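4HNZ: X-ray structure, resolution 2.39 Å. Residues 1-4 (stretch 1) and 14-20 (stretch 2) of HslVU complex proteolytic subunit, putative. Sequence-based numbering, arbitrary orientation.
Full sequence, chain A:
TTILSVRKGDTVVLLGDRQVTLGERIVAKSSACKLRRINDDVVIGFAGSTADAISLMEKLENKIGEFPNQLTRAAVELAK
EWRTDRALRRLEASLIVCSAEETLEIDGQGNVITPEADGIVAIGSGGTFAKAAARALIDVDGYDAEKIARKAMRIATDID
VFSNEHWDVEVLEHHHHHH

Stretch 1 1-4: TTIL
Stretch 2, residues 14-20: LLGDRQV

The N-terminal stretch and residues 14-20 form an antiparallel backbone pairing, closed at the chain start by the carboxylate of Asp 17. The two directions are 166° apart, and the contact buries 332 Å² in total. Ile 3 lies across from Gly 16, with CA of Ile 3 to CA of Gly 16 at 4.4 Å; this is the non-hydrogen-bonded pair. Leu 4 lies across from Leu 15, with CA of Leu 4 to CA of Leu 15 at 5.3 Å; this is the hydrogen-bonded pair.

Leu 4 and Leu 15 bond twice: N of Leu 4 to O of Leu 15 at 2.9 Å, and N of Leu 15 to O of Leu 4 at 2.8 Å. Two residues toward the start of stretch 1, and two further along stretch 2, N of Asp 17 donates to O of Thr 2 at 3.1 Å. The return bond goes to a side chain: N of Thr 2 donates to OD1 of Asp 17 at 3.0 Å, nearly straight at 169°. CA-H...O contacts supplement these bonds, with CA of Gly 16 to O of Thr 2 and CA of Ile 3 to O of Leu 15 both at 3.3 Å, and CA of Leu 14 to O of Leu 4 at 3.4 Å.

The backbone is extended. Phi/psi are -133/115 at Thr 2, -117/131 at Ile 3, -137/135 at Leu 4, -135/125 at Leu 14, -129/146 at Leu 15 and -144/147 at Gly 16. Asp 17 has -78/-177, and Arg 18 turns at -128/16.

Asp 17 points toward stretch 1, with chi1 p (83°) and chi2 -61°. Its short side chain reaches the Thr 2 amide with OD1, while OD2 accepts from N of Gln 19 at 3.0 Å. One carboxylate thus ties stretch 1 to the backbone beyond Asp 17. Thr 1 and Thr 2 are both m at chi1 and point sideways; their hydroxyls bond elsewhere in the structure.

Ile 3 is m, m, and its side chain goes to the opposite face of the sheet from Leu 4 and Leu 15. Its CD1 is 3.9 Å from CA of Gly 16. Glycine suits this place, because an ideal CB would be only 3.1 Å from CD1 of Ile 3. On its other branch, CG2 of Ile 3 packs against CD1 of Leu 14 at 3.9 Å. Leu 14 is t, p; it starts sideways, but its end comes nearer.

Leu 4 (t, p) and Leu 15 (m, p; chi1 -85°) share the other face. Both are buried, as their apolar side chains favor. Arg 18 and Val 20 point away from stretch 1 and do not touch it; NE of Arg 18 is hydrogen-bonded elsewhere in the structure.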

ATOM      1  N   THR A   1       9.308  19.976 -17.897  1.00 12.16           N
ATOM      2  CA  THR A   1       9.434  20.300 -19.328  1.00 11.69           C
ATOM      3  C   THR A   1       8.228  21.057 -19.777  1.00 11.50           C
ATOM      4  O   THR A   1       7.124  20.819 -19.292  1.00 11.35           O
ATOM      5  CB  THR A   1       9.621  19.006 -20.144  1.00 11.38           C
ATOM      6  OG1 THR A   1      10.882  18.457 -19.790  1.00 11.19           O
ATOM      7  CG2 THR A   1       9.630  19.289 -21.638  1.00 11.45           C
ATOM      8  N   THR A   2       8.491  22.017 -20.650  1.00 12.23           N
ATOM      9  CA  THR A   2       7.463  22.771 -21.351  1.00 12.37           C
ATOM     10  C   THR A   2       7.832  22.815 -22.818  1.00 12.84           C
ATOM     11  O   THR A   2       8.891  23.311 -23.173  1.00 13.49           O
ATOM     12  CB  THR A   2       7.368  24.195 -20.822  1.00 12.77           C
ATOM     13  OG1 THR A   2       7.191  24.173 -19.387  1.00 12.32           O
ATOM     14  CG2 THR A   2       6.221  24.899 -21.443  1.00 12.89           C
ATOM     15  N   ILE A   3       6.994  22.189 -23.657  1.00 12.56           N
ATOM     16  CA  ILE A   3       7.062  22.311 -25.055  1.00 12.89           C
ATOM     17  C   ILE A   3       5.761  22.965 -25.484  1.00 12.94           C
ATOM     18  O   ILE A   3       4.677  22.494 -25.123  1.00 13.31           O
ATOM     19  CB  ILE A   3       7.148  20.952 -25.786  1.00 13.34           C
ATOM     20  CG1 ILE A   3       8.144  20.008 -25.158  1.00 12.99           C
ATOM     21  CG2 ILE A   3       7.496  21.143 -27.255  1.00 13.59           C
ATOM     22  CD1 ILE A   3       9.546  20.472 -25.238  1.00 13.28           C
ATOM     23  N   LEU A   4       5.861  24.010 -26.305  1.00 13.21           N
ATOM     24  CA  LEU A   4       4.710  24.788 -26.713  1.00 13.18           C
ATOM     25  C   LEU A   4       4.793  25.085 -28.176  1.00 14.09           C
ATOM     26  O   LEU A   4       5.850  25.490 -28.704  1.00 14.26           O
ATOM     27  CB  LEU A   4       4.682  26.077 -25.941  1.00 13.10           C
ATOM     28  CG  LEU A   4       3.669  27.085 -26.422  1.00 13.67           C
ATOM     29  CD1 LEU A   4       2.270  26.595 -26.135  1.00 13.71           C
ATOM     30  CD2 LEU A   4       3.856  28.445 -25.767  1.00 13.92           C
ATOM     31  N   LEU A  14       7.587  26.577 -32.466  1.00 20.94           N
ATOM     32  CA  LEU A  14       7.737  25.489 -31.533  1.00 19.78           C
ATOM     33  C   LEU A  14       8.860  25.861 -30.617  1.00 19.00           C
ATOM     34  O   LEU A  14       9.948  26.183 -31.051  1.00 18.85           O
ATOM     35  CB  LEU A  14       8.050  24.184 -32.277  1.00 20.58           C
ATOM     36  CG  LEU A  14       8.165  22.944 -31.395  1.00 20.85           C
ATOM     37  CD1 LEU A  14       6.821  22.567 -30.810  1.00 20.27           C
ATOM     38  CD2 LEU A  14       8.712  21.731 -32.177  1.00 21.48           C
ATOM     39  N   LEU A  15       8.561  25.831 -29.324  1.00 17.74           N
ATOM     40  CA  LEU A  15       9.498  26.245 -28.343  1.00 17.22           C
ATOM     41  C   LEU A  15       9.599  25.156 -27.288  1.00 16.07           C
ATOM     42  O   LEU A  15       8.588  24.539 -26.947  1.00 15.77           O
ATOM     43  CB  LEU A  15       9.039  27.514 -27.636  1.00 17.54           C
ATOM     44  CG  LEU A  15       9.396  28.821 -28.324  1.00 19.16           C
ATOM     45  CD1 LEU A  15       8.547  28.938 -29.581  1.00 19.88           C
ATOM     46  CD2 LEU A  15       9.150  30.026 -27.410  1.00 19.28           C
ATOM     47  N   GLY A  16      10.789  24.987 -26.734  1.00 15.35           N
ATOM     48  CA  GLY A  16      11.014  24.074 -25.619  1.00 15.12           C
ATOM     49  C   GLY A  16      12.032  24.598 -24.641  1.00 14.82           C
ATOM     50  O   GLY A  16      12.969  25.283 -25.019  1.00 15.03           O
ATOM     51  N   ASP A  17      11.842  24.268 -23.393  1.00 14.71           N
ATOM     52  CA  ASP A  17      12.816  24.680 -22.397  1.00 15.36           C
ATOM     53  C   ASP A  17      14.038  23.741 -22.477  1.00 16.01           C
ATOM     54  O   ASP A  17      14.057  22.803 -23.263  1.00 15.54           O
ATOM     55  CB  ASP A  17      12.203  24.747 -21.000  1.00 14.32           C
ATOM     56  CG  ASP A  17      12.167  23.409 -20.324  1.00 14.54           C
ATOM     57  OD1 ASP A  17      11.484  22.487 -20.876  1.00 15.20           O
ATOM     58  OD2 ASP A  17      12.821  23.243 -19.252  1.00 14.36           O
ATOM     59  N   ARG A  18      14.989  23.951 -21.573  1.00 16.67           N
ATOM     60  CA  ARG A  18      16.229  23.219 -21.631  1.00 17.52           C
ATOM     61  C   ARG A  18      16.631  22.538 -20.334  1.00 16.36           C
ATOM     62  O   ARG A  18      17.796  22.079 -20.207  1.00 16.78           O
ATOM     63  CB  ARG A  18      17.367  24.156 -22.129  1.00 19.88           C
ATOM     64  CG  ARG A  18      17.068  24.932 -23.421  1.00 21.73           C
ATOM     65  CD  ARG A  18      18.180  25.930 -23.849  1.00 23.81           C
ATOM     66  NE  ARG A  18      18.891  25.291 -24.945  1.00 28.27           N
ATOM     67  CZ  ARG A  18      20.194  25.120 -25.088  1.00 30.88           C
ATOM     68  NH1 ARG A  18      21.079  25.646 -24.246  1.00 34.23           N
ATOM     69  NH2 ARG A  18      20.607  24.440 -26.110  1.00 31.96           N
ATOM     70  N   GLN A  19      15.706  22.398 -19.391  1.00 14.91           N
ATOM     71  CA  GLN A  19      16.033  21.794 -18.094  1.00 14.52           C
ATOM     72  C   GLN A  19      15.892  20.307 -18.129  1.00 14.34           C
ATOM     73  O   GLN A  19      14.875  19.795 -18.484  1.00 13.73           O
ATOM     74  CB  GLN A  19      15.126  22.354 -16.992  1.00 13.86           C
ATOM     75  CG  GLN A  19      15.460  21.873 -15.588  1.00 13.81           C
ATOM     76  CD  GLN A  19      14.626  22.595 -14.557  1.00 13.43           C
ATOM     77  OE1 GLN A  19      14.694  23.786 -14.504  1.00 13.94           O
ATOM     78  NE2 GLN A  19      13.876  21.889 -13.716  1.00 12.69           N
ATOM     79  N   VAL A  20      16.882  19.576 -17.663  1.00 15.17           N
ATOM     80  CA  VAL A  20      16.691  18.144 -17.380  1.00 14.93           C
ATOM     81  C   VAL A  20      16.765  17.914 -15.885  1.00 15.32           C
ATOM     82  O   VAL A  20      17.736  18.307 -15.214  1.00 15.36           O
ATOM     83  CB  VAL A  20      17.771  17.295 -18.053  1.00 15.86           C
ATOM     84  CG1 VAL A  20      17.584  15.798 -17.707  1.00 15.76           C
ATOM     85  CG2 VAL A  20      17.741  17.489 -19.577  1.00 15.44           C
TER